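Local atomic coordinates of benzoylformate Decarboxylase (Polynucleobacter necessarius, PDB entry 4K9Q), a protein that probably decarboxylates benzoylformate to benzaldehyde, using thiamine diphosphate held through a magnesium ion as its cofactor. Residues M427-F432 / V453-E458; A44-S49 / L75-G80. All coordinates share one frame; numbering follows the deposited sequence.

How the contacts relate
From the N terminus, the chain reaches contact 2 first. It closes a loop in the N-terminal TPP binding domain: helix 47-61 leads to strand 66-69, and helix 71-77 brings Asn77 back to Glu47. The central domain follows. Contact 1 then closes a second loop in the C-terminal TPP binding domain, where the chain leaves strand 423-428 and returns along strand 449-455. The two are in series and neither nest nor cross. Their nearest atoms are about 8 Å apart and do not touch. Contact 1 holds the diphosphate end of one cofactor. Contact 2 meets the pyrimidine of another, whose diphosphate is bound by the second subunit.

Contact 1: M427-F432 / V453-E458. With MG (magnesium ion), chain C; TPP (thiamine diphosphate), chain D.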
loop_
_atom_site.group_PDB
_atom_site.type_symbol
_atom_site.label_atom_id
_atom_site.label_comp_id
_atom_site.label_asym_id
_atom_site.label_seq_id
_atom_site.Cartn_x
_atom_site.Cartn_y
_atom_site.Cartn_z
ATOM N N MET A 427 28.279 -22.293 9.410
ATOM C CA MET A 427 27.732 -21.036 9.937
ATOM C C MET A 427 28.830 -20.081 10.372
ATOM O O MET A 427 29.778 -20.487 11.033
ATOM C CB MET A 427 26.857 -21.312 11.169
ATOM C CG MET A 427 25.605 -22.124 10.915
ATOM S SD MET A 427 24.441 -21.280 9.832
ATOM C CE MET A 427 24.256 -19.690 10.652
ATOM N N GLY A 428 28.692 -18.803 10.046
ATOM C CA GLY A 428 29.565 -17.815 10.653
ATOM C C GLY A 428 29.121 -17.543 12.083
ATOM O O GLY A 428 27.955 -17.771 12.427
ATOM N N ASP A 429 30.030 -17.052 12.926
ATOM C CA ASP A 429 29.658 -16.738 14.303
ATOM C C ASP A 429 28.652 -15.571 14.416
ATOM O O ASP A 429 27.760 -15.603 15.267
ATOM C CB ASP A 429 30.877 -16.566 15.236
ATOM C CG ASP A 429 31.888 -15.541 14.739
ATOM O OD1 ASP A 429 31.855 -15.170 13.561
ATOM O OD2 ASP A 429 32.762 -15.134 15.539
ATOM N N GLY A 430 28.795 -14.559 13.562
ATOM C CA GLY A 430 27.821 -13.477 13.494
ATOM C C GLY A 430 26.465 -13.956 12.993
ATOM O O GLY A 430 25.427 -13.688 13.609
ATOM N N SER A 431 26.480 -14.670 11.868
ATOM C CA SER A 431 25.261 -15.207 11.266
ATOM C C SER A 431 24.490 -16.093 12.237
ATOM O O SER A 431 23.270 -16.040 12.287
ATOM C CB SER A 431 25.590 -16.021 10.009
ATOM O OG SER A 431 26.020 -15.182 8.946
ATOM N N PHE A 432 25.217 -16.908 12.995
ATOM C CA PHE A 432 24.644 -17.848 13.967
ATOM C C PHE A 432 23.685 -17.166 14.948
ATOM O O PHE A 432 22.707 -17.770 15.385
ATOM C CB PHE A 432 25.795 -18.505 14.738
ATOM C CG PHE A 432 25.426 -19.770 15.479
ATOM C CD1 PHE A 432 25.252 -20.970 14.799
ATOM C CD2 PHE A 432 25.329 -19.769 16.862
ATOM C CE1 PHE A 432 24.954 -22.138 15.491
ATOM C CE2 PHE A 432 25.038 -20.936 17.559
ATOM C CZ PHE A 432 24.847 -22.113 16.870
ATOM N N VAL A 453 30.442 -24.006 13.341
ATOM C CA VAL A 453 30.531 -22.553 13.452
ATOM C C VAL A 453 31.970 -22.072 13.296
ATOM O O VAL A 453 32.848 -22.426 14.087
ATOM C CB VAL A 453 29.978 -22.046 14.803
ATOM C CG1 VAL A 453 30.002 -20.510 14.847
ATOM C CG2 VAL A 453 28.581 -22.568 15.048
ATOM N N PHE A 454 32.194 -21.265 12.269
ATOM C CA PHE A 454 33.502 -20.692 11.991
ATOM C C PHE A 454 33.693 -19.418 12.800
ATOM O O PHE A 454 33.177 -18.356 12.448
ATOM C CB PHE A 454 33.642 -20.428 10.483
ATOM C CG PHE A 454 33.717 -21.691 9.662
ATOM C CD1 PHE A 454 32.607 -22.508 9.512
ATOM C CD2 PHE A 454 34.900 -22.055 9.045
ATOM C CE1 PHE A 454 32.681 -23.681 8.765
ATOM C CE2 PHE A 454 34.983 -23.216 8.284
ATOM C CZ PHE A 454 33.872 -24.033 8.147
ATOM N N GLN A 455 34.425 -19.522 13.902
ATOM C CA GLN A 455 34.512 -18.402 14.832
ATOM C C GLN A 455 35.741 -17.512 14.613
ATOM O O GLN A 455 36.830 -17.818 15.088
ATOM C CB GLN A 455 34.434 -18.889 16.284
ATOM C CG GLN A 455 34.402 -17.743 17.275
ATOM C CD GLN A 455 34.216 -18.200 18.698
ATOM O OE1 GLN A 455 35.007 -18.984 19.225
ATOM N NE2 GLN A 455 33.181 -17.695 19.339
ATOM N N ASN A 456 35.554 -16.403 13.891
ATOM C CA ASN A 456 36.614 -15.402 13.731
ATOM C C ASN A 456 36.395 -14.148 14.584
ATOM O O ASN A 456 37.150 -13.178 14.486
ATOM C CB ASN A 456 36.853 -15.042 12.247
ATOM C CG ASN A 456 35.591 -14.563 11.547
ATOM O OD1 ASN A 456 34.584 -14.318 12.194
ATOM N ND2 ASN A 456 35.644 -14.432 10.224
ATOM N N GLU A 457 35.375 -14.197 15.441
ATOM C CA GLU A 457 35.034 -13.101 16.349
ATOM C C GLU A 457 34.817 -11.769 15.644
ATOM O O GLU A 457 35.143 -10.714 16.186
ATOM C CB GLU A 457 36.088 -12.969 17.460
ATOM C CG GLU A 457 36.267 -14.278 18.198
ATOM C CD GLU A 457 37.033 -14.135 19.498
ATOM O OE1 GLU A 457 38.161 -13.609 19.465
ATOM O OE2 GLU A 457 36.498 -14.550 20.547
ATOM N N GLU A 458 34.249 -11.823 14.444
ATOM C CA GLU A 458 34.005 -10.610 13.667
ATOM C C GLU A 458 32.948 -10.839 12.599
ATOM O O GLU A 458 32.652 -11.969 12.244
ATOM C CB GLU A 458 35.309 -10.153 12.994
ATOM C CG GLU A 458 35.812 -11.123 11.913
ATOM C CD GLU A 458 37.267 -10.896 11.494
ATOM O OE1 GLU A 458 37.869 -9.875 11.894
ATOM O OE2 GLU A 458 37.804 -11.768 10.768
HETATM MG MG MG C . 32.464 -14.178 11.675
HETATM N "N1'" TPP D . 21.426 -8.271 9.015
HETATM C "C2'" TPP D . 20.730 -9.194 8.249
HETATM C CM2 TPP D . 19.399 -9.710 8.707
HETATM N "N3'" TPP D . 21.239 -9.641 7.044
HETATM C "C4'" TPP D . 22.451 -9.175 6.599
HETATM N "N4'" TPP D . 22.929 -9.599 5.431
HETATM C "C5'" TPP D . 23.177 -8.274 7.380
HETATM C "C6'" TPP D . 22.658 -7.803 8.586
HETATM C "C7'" TPP D . 24.506 -7.761 6.891
HETATM N N3 TPP D . 25.620 -8.700 6.903
HETATM C C2 TPP D . 26.101 -9.367 5.787
HETATM S S1 TPP D . 27.366 -10.318 6.082
HETATM C C5 TPP D . 27.360 -9.908 7.645
HETATM C C4 TPP D . 26.365 -9.001 7.999
HETATM C CM4 TPP D . 26.126 -8.449 9.382
HETATM C C6 TPP D . 28.435 -10.520 8.499
HETATM C C7 TPP D . 28.396 -12.036 8.605
HETATM O O7 TPP D . 29.306 -12.349 9.635
HETATM P PA TPP D . 29.644 -13.872 10.026
HETATM O O1A TPP D . 28.370 -14.667 10.025
HETATM O O2A TPP D . 30.320 -13.926 11.359
HETATM O O3A TPP D . 30.503 -14.415 8.781
HETATM P PB TPP D . 32.012 -14.042 8.369
HETATM O O1B TPP D . 31.912 -12.972 7.330
HETATM O O2B TPP D . 32.608 -15.307 7.794
HETATM O O3B TPP D . 32.784 -13.532 9.544
HETATM O O HOH W 1 32.560 -16.328 10.736
HETATM O O HOH W 2 32.329 -15.624 18.393
#
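Met427 and Val453 are paired on neighbouring parallel strands, 423-428 and 449-455. Phe454 N donates to Met427 O at 2.8 Å. Val453 fills the tight, apolar end. Its CG2 lies over one face of the Phe432 ring, offset toward the rim, and comes within 3.7 Å of CE1 as a CH-pi contact. Its CG1, anti to the backbone N (chi1 -176°), reaches back to Asp429 CA. Leu404 of helix 403-417 also packs on Phe432.

Beyond the strand ends the contact becomes polar. Asp429 CG sits between its own backbone N and carbonyl carbon (chi1 54°), which turns the carboxylate toward 453-458. Asp429 OD1 and Asn456 OD1 each bind the magnesium ion at 2.2 Å, and Glu458 O binds it at 2.3 Å. Two cofactor oxygens, O2A and O3B, and a water complete six ligands. Glu458 binds the metal through its backbone; its carboxylate forms salt bridges with Lys463 and Lys526. Asn456 ND2 also donates to O3B, which helps fix the rotation of its amide. Ser431 N and OG each donate to cofactor O1A at 2.6 Å. A side chain at Gly428 would run into O1A.

The looser side is at Glu457, which is partly exposed and has its CB directed away from 427-432. Here the other carboxylate oxygen, Asp429 OD2, takes a weak bond from Glu457 N, at 2.8 Å but bent to 127°. A water at 2.9 Å also donates to Asp429 OD2.

Gly428-Asp429-Gly430, followed by Asn456 just past the end of strand 449-455, is the GDG...N signature by which thiamine diphosphate enzymes hold magnesium and diphosphate.

Contact 2: A44-S49 / L75-G80; sequences ALQEAS and LGNAMG. With TPP (thiamine diphosphate), chain B.
Glu47 and Asn77 meet beside the cofactor pyrimidine in the N-terminal TPP binding domain of a thiamine diphosphate enzyme. Glu47 begins helix 47-61, and Asn77 comes from the segment 75-80. The CA atoms of the next pair, Ala48 and Ala78, are 4.3 Å apart, so the backbones come close.

Glu47 can be followed outward. Glu47 CB packs on Asn77 CB and the methyl Ala78 CB, each at 3.9 Å. The chain then bends at CG (chi2 85°), which swings the carboxylate over to the cofactor. CD lies near both N1' and the methyl carbon CM2 of the pyrimidine. Glu47 OE1 accepts a bond from Asn77 ND2 at 3.0 Å. The donor approaches from above the carboxylate plane, 40° out of it, while Glu47 OE1 lies almost in the amide plane. The tip, Glu47 OE2, is 2.7 Å from N1' of the cofactor. This is consistent with the family glutamate that faces N1' and probably helps activate the cofactor. The pyrimidine thus meets this chain, while the second subunit binds the diphosphate. Tyr434 of the second subunit also packs on Glu47. An alanine here would probably leave N1' without its carboxylate partner and Asn77 ND2 without its acceptor, free to turn.

Gln46 also touches Asn77. It is the N-cap of helix 47-61, and Gln46 OE1 accepts from Ala48 N at 2.8 Å. The Gln46 and Asn77 side chains cross at about a right angle, yet their amide planes are nearly parallel, 17° apart. Gln46 NE2 is 3.6 Å from Asn77 CG. The same NE2 donates to a water, and that water donates on to the backbone O of Asn77 at 2.8 Å.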
loop_
_atom_site.group_PDB
_atom_site.type_symbol
_atom_site.label_atom_id
_atom_site.label_comp_id
_atom_site.label_asym_id
_atom_site.label_seq_id
_atom_site.Cartn_x
_atom_site.Cartn_y
_atom_site.Cartn_z
ATOM N N ALA A 44 8.532 -23.418 17.096
ATOM C CA ALA A 44 9.798 -22.698 17.218
ATOM C C ALA A 44 9.617 -21.483 18.134
ATOM O O ALA A 44 8.501 -20.976 18.304
ATOM C CB ALA A 44 10.326 -22.291 15.849
ATOM N N LEU A 45 10.715 -21.040 18.734
ATOM C CA LEU A 45 10.665 -20.057 19.812
ATOM C C LEU A 45 10.558 -18.614 19.354
ATOM O O LEU A 45 10.277 -17.741 20.171
ATOM C CB LEU A 45 11.908 -20.175 20.703
ATOM C CG LEU A 45 12.113 -21.502 21.442
ATOM C CD1 LEU A 45 13.478 -21.470 22.110
ATOM C CD2 LEU A 45 10.999 -21.732 22.459
ATOM N N GLN A 46 10.823 -18.352 18.076
ATOM C CA GLN A 46 10.736 -16.991 17.546
ATOM C C GLN A 46 10.339 -17.088 16.073
ATOM O O GLN A 46 10.664 -18.075 15.409
ATOM C CB GLN A 46 12.070 -16.253 17.727
ATOM C CG GLN A 46 11.952 -14.729 17.762
ATOM C CD GLN A 46 12.241 -14.077 16.418
ATOM O OE1 GLN A 46 12.468 -14.762 15.416
ATOM N NE2 GLN A 46 12.251 -12.747 16.397
ATOM N N GLU A 47 9.617 -16.087 15.570
ATOM C CA GLU A 47 8.942 -16.231 14.289
ATOM C C GLU A 47 9.840 -16.224 13.050
ATOM O O GLU A 47 9.463 -16.766 12.018
ATOM C CB GLU A 47 7.802 -15.214 14.170
ATOM C CG GLU A 47 6.699 -15.425 15.207
ATOM C CD GLU A 47 6.969 -14.751 16.553
ATOM O OE1 GLU A 47 8.096 -14.246 16.785
ATOM O OE2 GLU A 47 6.032 -14.740 17.387
ATOM N N ALA A 48 11.027 -15.628 13.134
ATOM C CA ALA A 48 11.963 -15.748 12.024
ATOM C C ALA A 48 12.296 -17.229 11.830
ATOM O O ALA A 48 12.354 -17.719 10.698
ATOM C CB ALA A 48 13.232 -14.930 12.279
ATOM N N SER A 49 12.506 -17.949 12.936
ATOM C CA SER A 49 12.809 -19.378 12.836
ATOM C C SER A 49 11.601 -20.158 12.312
ATOM O O SER A 49 11.757 -21.076 11.511
ATOM C CB SER A 49 13.284 -19.946 14.174
ATOM O OG SER A 49 14.630 -19.553 14.433
ATOM N N LEU A 75 3.863 -11.764 12.959
ATOM C CA LEU A 75 4.162 -11.485 11.556
ATOM C C LEU A 75 5.346 -10.524 11.438
ATOM O O LEU A 75 6.222 -10.721 10.602
ATOM C CB LEU A 75 2.935 -10.948 10.830
ATOM C CG LEU A 75 3.166 -10.600 9.360
ATOM C CD1 LEU A 75 3.529 -11.843 8.557
ATOM C CD2 LEU A 75 1.913 -9.939 8.806
ATOM N N GLY A 76 5.382 -9.503 12.288
ATOM C CA GLY A 76 6.492 -8.562 12.294
ATOM C C GLY A 76 7.840 -9.236 12.507
ATOM O O GLY A 76 8.782 -9.003 11.750
ATOM N N ASN A 77 7.941 -10.072 13.537
ATOM C CA ASN A 77 9.193 -10.783 13.804
ATOM C C ASN A 77 9.627 -11.651 12.627
ATOM O O ASN A 77 10.820 -11.965 12.474
ATOM C CB ASN A 77 9.069 -11.650 15.060
ATOM C CG ASN A 77 9.176 -10.845 16.343
ATOM O OD1 ASN A 77 9.509 -9.658 16.316
ATOM N ND2 ASN A 77 8.904 -11.489 17.474
ATOM N N ALA A 78 8.651 -12.072 11.822
ATOM C CA ALA A 78 8.914 -12.970 10.699
ATOM C C ALA A 78 9.263 -12.298 9.365
ATOM O O ALA A 78 9.567 -12.999 8.400
ATOM C CB ALA A 78 7.720 -13.906 10.492
ATOM N N MET A 79 9.197 -10.972 9.282
ATOM C CA MET A 79 9.227 -10.325 7.962
ATOM C C MET A 79 10.531 -10.497 7.166
ATOM O O MET A 79 10.509 -10.512 5.922
ATOM C CB MET A 79 8.828 -8.840 8.039
ATOM C CG MET A 79 7.337 -8.608 8.161
ATOM S SD MET A 79 6.382 -9.317 6.803
ATOM C CE MET A 79 7.214 -8.664 5.356
ATOM N N GLY A 80 11.662 -10.599 7.864
ATOM C CA GLY A 80 12.936 -10.807 7.189
ATOM C C GLY A 80 12.976 -12.179 6.522
ATOM O O GLY A 80 13.351 -12.322 5.357
HETATM N "N1'" TPP B . 4.828 -14.081 19.676
HETATM C "C2'" TPP B . 5.012 -12.723 19.883
HETATM C CM2 TPP B . 6.076 -11.978 19.132
HETATM N "N3'" TPP B . 4.211 -12.027 20.768
HETATM C "C4'" TPP B . 3.225 -12.685 21.459
HETATM N "N4'" TPP B . 2.446 -12.005 22.299
HETATM C "C5'" TPP B . 3.056 -14.059 21.286
HETATM C "C6'" TPP B . 3.846 -14.762 20.379
HETATM C "C7'" TPP B . 1.971 -14.781 22.043
HETATM N N3 TPP B . 2.177 -14.966 23.474
HETATM C C2 TPP B . 1.580 -14.199 24.461
HETATM S S1 TPP B . 1.956 -14.646 25.962
HETATM C C5 TPP B . 2.890 -15.845 25.411
HETATM C C4 TPP B . 2.938 -15.948 24.024
HETATM C CM4 TPP B . 3.728 -16.968 23.242
HETATM C C6 TPP B . 3.547 -16.709 26.451
HETATM C C7 TPP B . 4.523 -15.991 27.369
HETATM O O7 TPP B . 5.191 -17.020 28.063
HETATM P PA TPP B . 6.266 -16.700 29.215
HETATM O O1A TPP B . 7.130 -15.556 28.769
HETATM O O2A TPP B . 7.082 -17.917 29.514
HETATM O O3A TPP B . 5.379 -16.134 30.431
HETATM P PB TPP B . 4.378 -16.940 31.398
HETATM O O1B TPP B . 3.008 -16.758 30.831
HETATM O O2B TPP B . 4.498 -16.284 32.756
HETATM O O3B TPP B . 4.718 -18.395 31.438
HETATM O O HOH W 3 12.911 -10.991 14.109
#